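Local coordinates for Tat-secreted protein Rv2525c (Mycobacterium tuberculosis, PDB 4PMQ) that may act as a peptidoglycan hydrolase with glycosidase activity and displays esterase activity in vitro toward p-nitrophenyl esters, best on the short butyrate, at residues 13-16 / 17-21; 45-49 / 50-54; 131-135 / 136-140; 140-144 / 145-149. All coordinates share one frame; numbering follows the deposited sequence. Where two conformers were deposited one is given.

Contact 1: 13-16 / 17-21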
loop_
_atom_site.group_PDB
_atom_site.type_symbol
_atom_site.label_atom_id
_atom_site.label_comp_id
_atom_site.label_asym_id
_atom_site.label_seq_id
_atom_site.Cartn_x
_atom_site.Cartn_y
_atom_site.Cartn_z
ATOM N N GLY A 13 6.411 12.386 -6.208
ATOM C CA GLY A 13 7.051 12.349 -7.514
ATOM C C GLY A 13 7.505 10.963 -7.907
ATOM O O GLY A 13 7.296 9.991 -7.173
ATOM N N VAL A 14 8.070 10.868 -9.106
ATOM C CA VAL A 14 8.565 9.606 -9.647
ATOM C C VAL A 14 10.073 9.620 -9.508
ATOM O O VAL A 14 10.708 10.576 -9.935
ATOM C CB VAL A 14 8.121 9.403 -11.122
ATOM C CG1 VAL A 14 8.731 8.137 -11.712
ATOM C CG2 VAL A 14 6.593 9.369 -11.230
ATOM N N ILE A 15 10.649 8.563 -8.949
ATOM C CA ILE A 15 12.100 8.549 -8.777
ATOM C C ILE A 15 12.764 7.612 -9.776
ATOM O O ILE A 15 12.342 6.456 -9.872
ATOM C CB ILE A 15 12.476 8.150 -7.325
ATOM C CG1 ILE A 15 11.867 9.113 -6.291
ATOM C CG2 ILE A 15 14.021 8.010 -7.130
ATOM C CD1 ILE A 15 11.852 8.506 -4.866
ATOM N N PRO A 16 13.847 8.045 -10.477
ATOM C CA PRO A 16 14.568 7.100 -11.348
ATOM C C PRO A 16 14.963 5.865 -10.541
ATOM O O PRO A 16 15.419 5.991 -9.395
ATOM C CB PRO A 16 15.784 7.912 -11.827
ATOM C CG PRO A 16 15.345 9.336 -11.730
ATOM C CD PRO A 16 14.477 9.378 -10.497
ATOM N N ALA A 17 14.728 4.664 -11.088
ATOM C CA ALA A 17 15.043 3.414 -10.401
ATOM C C ALA A 17 16.516 3.358 -9.959
ATOM O O ALA A 17 16.822 2.824 -8.880
ATOM C CB ALA A 17 14.740 2.240 -11.313
ATOM N N SER A 18 17.436 3.932 -10.773
ATOM C CA SER A 18 18.856 3.961 -10.404
ATOM C C SER A 18 19.070 4.696 -9.075
ATOM O O SER A 18 19.949 4.311 -8.293
ATOM C CB SER A 18 19.695 4.617 -11.499
ATOM O OG SER A 18 19.250 5.937 -11.756
ATOM N N GLN A 19 18.224 5.725 -8.789
ATOM C CA GLN A 19 18.362 6.432 -7.510
ATOM C C GLN A 19 17.745 5.625 -6.354
ATOM O O GLN A 19 18.285 5.674 -5.245
ATOM C CB GLN A 19 17.798 7.847 -7.576
ATOM C CG GLN A 19 18.635 8.695 -8.551
ATOM C CD GLN A 19 18.181 10.136 -8.615
ATOM O OE1 GLN A 19 17.034 10.435 -8.921
ATOM N NE2 GLN A 19 19.087 11.066 -8.380
ATOM N N ILE A 20 16.648 4.865 -6.595
ATOM C CA ILE A 20 16.084 4.008 -5.542
ATOM C C ILE A 20 17.164 2.994 -5.150
ATOM O O ILE A 20 17.457 2.820 -3.973
ATOM C CB ILE A 20 14.790 3.314 -6.016
ATOM C CG1 ILE A 20 13.687 4.374 -6.197
ATOM C CG2 ILE A 20 14.366 2.166 -5.057
ATOM C CD1 ILE A 20 12.735 4.054 -7.230
ATOM N N ARG A 21 17.767 2.350 -6.163
ATOM C CA ARG A 21 18.805 1.368 -5.938
ATOM C C ARG A 21 20.017 2.012 -5.222
ATOM O O ARG A 21 20.470 1.462 -4.213
ATOM C CB ARG A 21 19.200 0.742 -7.259
ATOM C CG ARG A 21 20.191 -0.413 -7.139
ATOM C CD ARG A 21 20.461 -1.023 -8.500
ATOM N NE ARG A 21 21.081 -0.065 -9.416
ATOM C CZ ARG A 21 21.271 -0.278 -10.718
ATOM N NH1 ARG A 21 20.922 -1.438 -11.268
ATOM N NH2 ARG A 21 21.826 0.660 -11.475
#
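The carbonyl oxygen of P16 takes two backbone N-H groups from the helix that starts right after it, which marks P16 as the N-cap residue of helix 17-22 in this TIM-barrel-clan glycoside hydrolase-like domain. Q19 N is the nearer donor, at 2.9 Å from P16 O, but it sits above the carbonyl plane and its N-H is bent, with an angle of 134° at the hydrogen. I20 N stands farther off, 3.3 Å from P16 O, yet lies in the carbonyl plane and points straighter, at 153°. A17 N, at the helix start, is instead taken by the carboxylate of D54 from helix 49-57.

Beyond these bonds, Q19 runs alongside the P16 ring, both pointing the same way; with CG anti to the carbonyl carbon (chi1 -66°) and the chain extended beyond it, the amide is carried back so that OE1 rests 3.2 Å from P16 CD. I15, whose CB points toward the helix, meets I20, the two side chains crossing at a slant. I15 itself also packs on V187, V190 and V192, while I20 reaches L55, so the loop and helix are wedged between strands 184-187 and 190-197 and helix 49-57. I15 CG2 touches both neighbours at the same range, 3.8 Å from I20 CG1 and 3.8 Å from Q19 CB.

Contact 2: 45-49 / 50-54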
loop_
_atom_site.group_PDB
_atom_site.type_symbol
_atom_site.label_atom_id
_atom_site.label_comp_id
_atom_site.label_asym_id
_atom_site.label_seq_id
_atom_site.Cartn_x
_atom_site.Cartn_y
_atom_site.Cartn_z
ATOM N N LYS A 45 1.414 9.500 -8.125
ATOM C CA LYS A 45 0.159 8.742 -8.267
ATOM C C LYS A 45 -0.446 8.922 -9.661
ATOM O O LYS A 45 -0.707 10.049 -10.039
ATOM C CB LYS A 45 -0.887 9.232 -7.243
ATOM C CG LYS A 45 -0.545 9.081 -5.775
ATOM C CD LYS A 45 -1.815 9.336 -4.934
ATOM C CE LYS A 45 -1.546 9.179 -3.466
ATOM N NZ LYS A 45 -2.807 9.399 -2.695
ATOM N N PRO A 46 -0.780 7.873 -10.408
ATOM C CA PRO A 46 -0.483 6.459 -10.175
ATOM C C PRO A 46 0.841 6.078 -10.824
ATOM O O PRO A 46 1.335 6.816 -11.693
ATOM C CB PRO A 46 -1.637 5.758 -10.911
ATOM C CG PRO A 46 -2.011 6.684 -12.046
ATOM C CD PRO A 46 -1.429 8.066 -11.726
ATOM N N ILE A 47 1.398 4.935 -10.447
ATOM C CA ILE A 47 2.577 4.410 -11.128
ATOM C C ILE A 47 2.202 4.174 -12.595
ATOM O O ILE A 47 1.118 3.640 -12.851
ATOM C CB ILE A 47 3.111 3.117 -10.451
ATOM C CG1 ILE A 47 4.300 2.528 -11.249
ATOM C CG2 ILE A 47 1.991 2.072 -10.202
ATOM C CD1 ILE A 47 5.105 1.327 -10.564
ATOM N N GLN A 48 3.083 4.579 -13.544
ATOM C CA GLN A 48 2.847 4.357 -14.966
ATOM C C GLN A 48 3.676 3.159 -15.451
ATOM O O GLN A 48 4.708 2.808 -14.837
ATOM C CB GLN A 48 3.199 5.618 -15.793
ATOM C CG GLN A 48 2.501 6.918 -15.358
ATOM C CD GLN A 48 1.009 6.914 -15.619
ATOM O OE1 GLN A 48 0.518 6.406 -16.638
ATOM N NE2 GLN A 48 0.254 7.540 -14.733
ATOM N N LEU A 49 3.273 2.574 -16.604
ATOM C CA LEU A 49 4.011 1.441 -17.158
ATOM C C LEU A 49 5.537 1.715 -17.300
ATOM O O LEU A 49 6.349 0.849 -16.938
ATOM C CB LEU A 49 3.417 1.067 -18.515
ATOM C CG LEU A 49 4.086 -0.122 -19.249
ATOM C CD1 LEU A 49 3.890 -1.424 -18.491
ATOM C CD2 LEU A 49 3.518 -0.263 -20.670
ATOM N N SER A 50 5.904 2.914 -17.783
ATOM C CA SER A 50 7.327 3.269 -18.025
ATOM C C SER A 50 8.138 3.231 -16.716
ATOM O O SER A 50 9.282 2.768 -16.719
ATOM C CB SER A 50 7.445 4.644 -18.665
ATOM O OG SER A 50 6.867 5.654 -17.853
ATOM N N GLU A 51 7.523 3.663 -15.598
ATOM C CA GLU A 51 8.215 3.624 -14.300
ATOM C C GLU A 51 8.375 2.169 -13.834
ATOM O O GLU A 51 9.452 1.783 -13.381
ATOM C CB GLU A 51 7.438 4.423 -13.241
ATOM C CG GLU A 51 8.120 4.345 -11.884
ATOM C CD GLU A 51 7.293 4.819 -10.706
ATOM O OE1 GLU A 51 6.217 5.434 -10.900
ATOM O OE2 GLU A 51 7.753 4.594 -9.570
ATOM N N ALA A 52 7.311 1.344 -13.969
ATOM C CA ALA A 52 7.382 -0.085 -13.611
ATOM C C ALA A 52 8.499 -0.782 -14.413
ATOM O O ALA A 52 9.275 -1.573 -13.864
ATOM C CB ALA A 52 6.047 -0.755 -13.906
ATOM N N ARG A 53 8.623 -0.424 -15.698
ATOM C CA ARG A 53 9.656 -1.024 -16.551
ATOM C C ARG A 53 11.071 -0.586 -16.102
ATOM O O ARG A 53 12.004 -1.401 -16.089
ATOM C CB ARG A 53 9.388 -0.670 -18.011
ATOM C CG ARG A 53 8.223 -1.487 -18.566
ATOM C CD ARG A 53 8.118 -1.406 -20.087
ATOM N NE ARG A 53 9.341 -1.878 -20.745
ATOM C CZ ARG A 53 9.605 -3.153 -21.026
ATOM N NH1 ARG A 53 8.726 -4.103 -20.730
ATOM N NH2 ARG A 53 10.740 -3.483 -21.623
ATOM N N ASP A 54 11.178 0.646 -15.603
ATOM C CA ASP A 54 12.445 1.202 -15.099
ATOM C C ASP A 54 12.846 0.477 -13.818
ATOM O O ASP A 54 14.005 0.039 -13.688
ATOM C CB ASP A 54 12.308 2.712 -14.848
ATOM C CG ASP A 54 13.591 3.378 -14.363
ATOM O OD1 ASP A 54 14.685 2.917 -14.748
ATOM O OD2 ASP A 54 13.498 4.356 -13.602
HETATM O O HOH W 1 4.982 6.778 -12.825
#
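E51 reaches back from the first turn of helix 49-57 to I47, and its carboxylate lies against the isoleucine at 3.5 Å between E51 OE1 and I47 CG1. The two side chains cross at about a right angle. Both carboxylate oxygens have polar partners despite this apolar neighbour. OE1 accepts from a water, 2.7 Å from E51 OE1, and that water in turn accepts from Q48 N at 3.0 Å, so the amide just before the helix is joined to the glutamate through one bridging molecule. OE2 forms a salt bridge with R30, so both oxygens of this buried carboxylate are engaged.

The backbone acceptors are met in the usual helical way. Q48 O receives A52 N at 3.1 Å with a nearly straight N-H (169°); a second approach, from E51 N, is strongly bent and weak. L49 O takes R53 N at 2.9 Å. Q48 folds its own amide back over the preceding loop, where NE2 makes a weak bond to P46 O.

Packing closes the inner side. With CG1 anti to its backbone N (chi1 176°), I47 brings CD1 to within 4.0 Å of A52 CB, and both residues also touch I62 of strand 61-66. Q48 is thus a helix N-cap residue whose carbonyl accepts the first i to i+4 bond of the helix, at a loop-to-helix junction on the outside of the parallel strands of a TIM-barrel-clan domain.

Contact 3: 131-135 / 136-140. With TLA (L(+)-tartaric acid), chain C.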
loop_
_atom_site.group_PDB
_atom_site.type_symbol
_atom_site.label_atom_id
_atom_site.label_comp_id
_atom_site.label_asym_id
_atom_site.label_seq_id
_atom_site.Cartn_x
_atom_site.Cartn_y
_atom_site.Cartn_z
ATOM N N SER A 131 -14.103 -9.001 -2.986
ATOM C CA SER A 131 -15.087 -9.350 -3.993
ATOM C C SER A 131 -14.669 -8.883 -5.369
ATOM O O SER A 131 -15.223 -9.378 -6.346
ATOM C CB SER A 131 -16.452 -8.766 -3.655
ATOM O OG SER A 131 -17.416 -9.279 -4.576
ATOM N N VAL A 132 -13.770 -7.901 -5.461
ATOM C CA VAL A 132 -13.385 -7.385 -6.772
ATOM C C VAL A 132 -12.129 -8.098 -7.262
ATOM O O VAL A 132 -12.153 -8.658 -8.381
ATOM C CB VAL A 132 -13.182 -5.852 -6.725
ATOM C CG1 VAL A 132 -12.565 -5.344 -8.031
ATOM C CG2 VAL A 132 -14.515 -5.141 -6.440
ATOM N N ILE A 133 -11.041 -8.075 -6.443
ATOM C CA ILE A 133 -9.780 -8.692 -6.884
ATOM C C ILE A 133 -9.493 -10.066 -6.231
ATOM O O ILE A 133 -8.575 -10.760 -6.686
ATOM C CB ILE A 133 -8.595 -7.712 -6.671
ATOM C CG1 ILE A 133 -8.367 -7.397 -5.170
ATOM C CG2 ILE A 133 -8.788 -6.440 -7.498
ATOM C CD1 ILE A 133 -7.102 -6.476 -4.970
ATOM N N GLY A 134 -10.273 -10.464 -5.216
ATOM C CA GLY A 134 -10.075 -11.758 -4.569
ATOM C C GLY A 134 -9.378 -11.672 -3.228
ATOM O O GLY A 134 -8.523 -10.816 -3.025
ATOM N N HIS A 135 -9.730 -12.594 -2.308
ATOM C CA HIS A 135 -9.107 -12.697 -0.997
ATOM C C HIS A 135 -7.574 -12.752 -1.130
ATOM O O HIS A 135 -6.869 -12.021 -0.418
ATOM C CB HIS A 135 -9.618 -13.957 -0.297
ATOM C CG HIS A 135 -8.909 -14.249 0.992
ATOM N ND1 HIS A 135 -9.153 -13.497 2.129
ATOM C CD2 HIS A 135 -8.031 -15.236 1.294
ATOM C CE1 HIS A 135 -8.383 -14.018 3.079
ATOM N NE2 HIS A 135 -7.696 -15.073 2.627
ATOM N N GLN A 136 -7.068 -13.624 -2.024
ATOM C CA GLN A 136 -5.613 -13.808 -2.171
ATOM C C GLN A 136 -4.877 -12.522 -2.624
ATOM O O GLN A 136 -3.680 -12.388 -2.356
ATOM C CB GLN A 136 -5.317 -14.958 -3.135
ATOM C CG GLN A 136 -5.444 -16.302 -2.430
ATOM C CD GLN A 136 -4.964 -17.463 -3.282
ATOM O OE1 GLN A 136 -3.889 -17.430 -3.887
ATOM N NE2 GLN A 136 -5.727 -18.538 -3.307
ATOM N N ARG A 137 -5.591 -11.588 -3.275
ATOM C CA ARG A 137 -4.983 -10.352 -3.768
ATOM C C ARG A 137 -5.217 -9.162 -2.851
ATOM O O ARG A 137 -4.725 -8.084 -3.143
ATOM C CB ARG A 137 -5.554 -9.986 -5.155
ATOM C CG ARG A 137 -5.170 -10.945 -6.266
ATOM C CD ARG A 137 -5.529 -10.298 -7.612
ATOM N NE ARG A 137 -4.604 -9.198 -7.927
ATOM C CZ ARG A 137 -4.834 -8.257 -8.842
ATOM N NH1 ARG A 137 -5.992 -8.219 -9.487
ATOM N NH2 ARG A 137 -3.923 -7.322 -9.084
ATOM N N THR A 138 -5.974 -9.339 -1.759
ATOM C CA THR A 138 -6.316 -8.213 -0.913
ATOM C C THR A 138 -5.232 -7.999 0.137
ATOM O O THR A 138 -5.064 -8.820 1.038
ATOM C CB THR A 138 -7.725 -8.418 -0.314
ATOM O OG1 THR A 138 -8.663 -8.461 -1.401
ATOM C CG2 THR A 138 -8.143 -7.268 0.625
ATOM N N GLY A 139 -4.565 -6.852 0.039
ATOM C CA GLY A 139 -3.583 -6.434 1.027
ATOM C C GLY A 139 -4.195 -5.346 1.886
ATOM O O GLY A 139 -5.125 -4.638 1.465
ATOM N N VAL A 140 -3.657 -5.181 3.100
ATOM C CA VAL A 140 -4.162 -4.158 4.004
ATOM C C VAL A 140 -2.996 -3.392 4.611
ATOM O O VAL A 140 -2.161 -4.010 5.278
ATOM C CB VAL A 140 -5.061 -4.764 5.141
ATOM C CG1 VAL A 140 -5.723 -3.650 5.973
ATOM C CG2 VAL A 140 -6.140 -5.692 4.570
HETATM O O1 TLA C . -9.083 -12.391 -9.642
HETATM O O11 TLA C . -9.258 -12.436 -11.869
HETATM C C1 TLA C . -9.012 -11.848 -10.718
HETATM C C2 TLA C . -8.597 -10.385 -10.820
HETATM O O2 TLA C . -8.302 -9.877 -9.532
HETATM C C3 TLA C . -9.701 -9.539 -11.464
HETATM O O3 TLA C . -10.925 -9.686 -10.759
HETATM C C4 TLA C . -9.238 -8.087 -11.497
HETATM O O4 TLA C . -9.974 -7.265 -10.806
HETATM O O41 TLA C . -8.270 -7.752 -12.162
#
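I133 overlaps the aliphatic part of R137, the two side chains crossing at about a right angle, with I133 CG1 3.8 Å from R137 CB. Its CG1 lies between the backbone N and the carbonyl carbon (chi1 64°), which directs this branch and CD1 at the turn while CG2 lies obliquely near the guanidinium and close to the tartrate. R137 then runs past the I133 carbonyl, bringing R137 CD within 3.2 Å of I133 O, and bends at chi3 to set its head group beside a bound L(+)-tartrate.

Tartrate O2 lies at the edge of that guanidinium, near its plane, and accepts from R137 NH1 at 2.8 Å; the same hydroxyl donates to I133 O at 3.0 Å. Tartrate O3 donates to V132 O, so the ligand, probably from the crystallisation liquor, bridges the V132 and I133 carbonyls and the arginine. R137 NE is held from elsewhere by A103 O.

Between these anchors the chain passes from helix 115-133 to strand 138-142, the second half of a beta-alpha-beta unit. G134 leaves the helical conformation with positive phi (103°), a backbone shape that glycine adopts readily. Its own carbonyl is gripped from opposite faces of its plane: R137 N comes from one at 3.0 Å, and the T138 hydroxyl from the other, with T138 OG1 2.9 Å from G134 O. T138 N closes the short 3-10 turn on H135 O at 3.1 Å, its N-H nearly straight at 162°, though the donor stands well above the carbonyl plane. The H135 ring is meanwhile tied through ND1 to E130 on the preceding helix.

Contact 4: 140-144 / 145-149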
loop_
_atom_site.group_PDB
_atom_site.type_symbol
_atom_site.label_atom_id
_atom_site.label_comp_id
_atom_site.label_asym_id
_atom_site.label_seq_id
_atom_site.Cartn_x
_atom_site.Cartn_y
_atom_site.Cartn_z
ATOM N N VAL A 140 -3.657 -5.181 3.100
ATOM C CA VAL A 140 -4.162 -4.158 4.004
ATOM C C VAL A 140 -2.996 -3.392 4.611
ATOM O O VAL A 140 -2.161 -4.010 5.278
ATOM C CB VAL A 140 -5.061 -4.764 5.141
ATOM C CG1 VAL A 140 -5.723 -3.650 5.973
ATOM C CG2 VAL A 140 -6.140 -5.692 4.570
ATOM N N TYR A 141 -2.984 -2.046 4.427
ATOM C CA TYR A 141 -2.042 -1.126 5.067
ATOM C C TYR A 141 -2.802 -0.574 6.262
ATOM O O TYR A 141 -3.811 0.109 6.083
ATOM C CB TYR A 141 -1.591 -0.006 4.100
ATOM C CG TYR A 141 -0.896 1.176 4.752
ATOM C CD1 TYR A 141 0.438 1.091 5.172
ATOM C CD2 TYR A 141 -1.549 2.396 4.905
ATOM C CE1 TYR A 141 1.104 2.205 5.690
ATOM C CE2 TYR A 141 -0.914 3.494 5.485
ATOM C CZ TYR A 141 0.417 3.401 5.858
ATOM O OH TYR A 141 1.035 4.519 6.360
ATOM N N ALA A 142 -2.379 -0.913 7.474
ATOM C CA ALA A 142 -3.110 -0.488 8.675
ATOM C C ALA A 142 -2.187 -0.580 9.868
ATOM O O ALA A 142 -1.118 -1.207 9.740
ATOM C CB ALA A 142 -4.322 -1.404 8.888
ATOM N N ASN A 143 -2.629 -0.075 11.053
ATOM C CA ASN A 143 -1.805 -0.254 12.259
ATOM C C ASN A 143 -1.939 -1.737 12.730
ATOM O O ASN A 143 -2.730 -2.527 12.154
ATOM C CB ASN A 143 -2.199 0.731 13.352
ATOM C CG ASN A 143 -3.623 0.573 13.832
ATOM O OD1 ASN A 143 -4.175 -0.543 13.903
ATOM N ND2 ASN A 143 -4.224 1.660 14.301
ATOM N N SER A 144 -1.121 -2.136 13.711
ATOM C CA SER A 144 -1.087 -3.534 14.140
ATOM C C SER A 144 -2.387 -3.998 14.793
ATOM O O SER A 144 -2.709 -5.186 14.675
ATOM C CB SER A 144 0.101 -3.784 15.062
ATOM O OG SER A 144 -0.022 -3.037 16.248
ATOM N N LYS A 145 -3.130 -3.076 15.446
ATOM C CA LYS A 145 -4.430 -3.393 16.051
ATOM C C LYS A 145 -5.439 -3.789 14.963
ATOM O O LYS A 145 -6.192 -4.767 15.120
ATOM C CB LYS A 145 -4.950 -2.187 16.845
ATOM C CG LYS A 145 -6.248 -2.487 17.595
ATOM C CD LYS A 145 -6.619 -1.375 18.570
ATOM C CE LYS A 145 -7.561 -1.824 19.669
ATOM N NZ LYS A 145 -7.098 -3.044 20.393
ATOM N N THR A 146 -5.466 -3.014 13.882
ATOM C CA THR A 146 -6.387 -3.228 12.761
ATOM C C THR A 146 -5.990 -4.505 12.000
ATOM O O THR A 146 -6.864 -5.284 11.582
ATOM C CB THR A 146 -6.429 -1.962 11.871
ATOM O OG1 THR A 146 -6.854 -0.846 12.673
ATOM C CG2 THR A 146 -7.432 -2.117 10.701
ATOM N N ILE A 147 -4.675 -4.721 11.833
ATOM C CA ILE A 147 -4.181 -5.945 11.218
ATOM C C ILE A 147 -4.679 -7.132 12.045
ATOM O O ILE A 147 -5.209 -8.091 11.480
ATOM C CB ILE A 147 -2.641 -5.937 11.085
ATOM C CG1 ILE A 147 -2.211 -4.980 9.940
ATOM C CG2 ILE A 147 -2.102 -7.355 10.834
ATOM C CD1 ILE A 147 -0.704 -4.688 9.988
ATOM N N ASP A 148 -4.586 -7.034 13.392
ATOM C CA ASP A 148 -5.021 -8.182 14.194
ATOM C C ASP A 148 -6.519 -8.457 14.027
ATOM O O ASP A 148 -6.941 -9.619 13.910
ATOM C CB ASP A 148 -4.685 -8.017 15.678
ATOM C CG ASP A 148 -4.529 -9.400 16.257
ATOM O OD1 ASP A 148 -3.448 -9.997 16.067
ATOM O OD2 ASP A 148 -5.520 -9.926 16.827
ATOM N N TRP A 149 -7.321 -7.389 13.992
ATOM C CA TRP A 149 -8.761 -7.595 13.815
ATOM C C TRP A 149 -9.048 -8.281 12.484
ATOM O O TRP A 149 -9.850 -9.230 12.441
ATOM C CB TRP A 149 -9.514 -6.267 13.860
ATOM C CG TRP A 149 -9.566 -5.577 15.187
ATOM C CD1 TRP A 149 -9.744 -6.153 16.410
ATOM C CD2 TRP A 149 -9.674 -4.152 15.396
ATOM N NE1 TRP A 149 -9.880 -5.172 17.381
ATOM C CE2 TRP A 149 -9.856 -3.941 16.779
ATOM C CE3 TRP A 149 -9.644 -3.039 14.540
ATOM C CZ2 TRP A 149 -9.968 -2.656 17.333
ATOM C CZ3 TRP A 149 -9.763 -1.767 15.091
ATOM C CH2 TRP A 149 -9.848 -1.587 16.478
HETATM O O HOH W 2 -5.298 1.144 10.927
#
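A142, in strand 138-142, points its CB toward the following helix and rests 3.7 Å from T146 CG2, while its carbonyl oxygen lies 3.5 Å from I147 CD1. This junction opens helix 144-153 of the beta-alpha-beta unit that leads on to strand 158-161.

N143 is the N-cap residue. Its CG sits between the backbone N and the carbonyl carbon (chi1 62°), which swings OD1 over the first turn, across T146 at about a right angle. T146 N meets N143 OD1 at 2.8 Å, nearly end-on to the side-chain carbonyl. The T146 hydroxyl adds a second bond, 3.0 Å from T146 OG1 to N143 OD1, arriving above the amide plane. A water takes N143 N and donates to T146 OG1, joining the two residues once more. The far end of the amide is also held, as N143 ND2 donates to W164 O.

The main-chain oxygens carry the helix onward: N143 O accepts I147 N at 2.9 Å, and S144 O accepts D148 N at 2.9 Å. I147 also packs CG1 against N143 O, at 3.3 Å, and reaches F159 and Q161 on the next strand.

With OD1 doubly engaged and ND2 held by a loop carbonyl, the rotation of the N143 amide is fixed. Its oxygen supplies an acceptor to a first-turn N-H in a largely buried junction, and its partial negative charge probably complements the positive end of the helix dipole.

How the contacts relate
From the N terminus, the four contacts follow one another, the last two sharing V140, and each is a local junction with no long loop closed. Contact 1 joins the loop after strand 6-9 to helix 17-22, and contact 2 the loop after strand 27-31 to helix 49-57. These two touch where the start of helix 17-22 meets helix 49-57, with V14 CG1 packing on E51 CD. Contact 3 turns helix 115-133 into strand 138-142, and contact 4 carries that strand into helix 144-153. None encloses or crosses another. Contact 1 lies on the opposite side of the chain's centre from contacts 3 and 4, their centres 28 and 29 Å from its own.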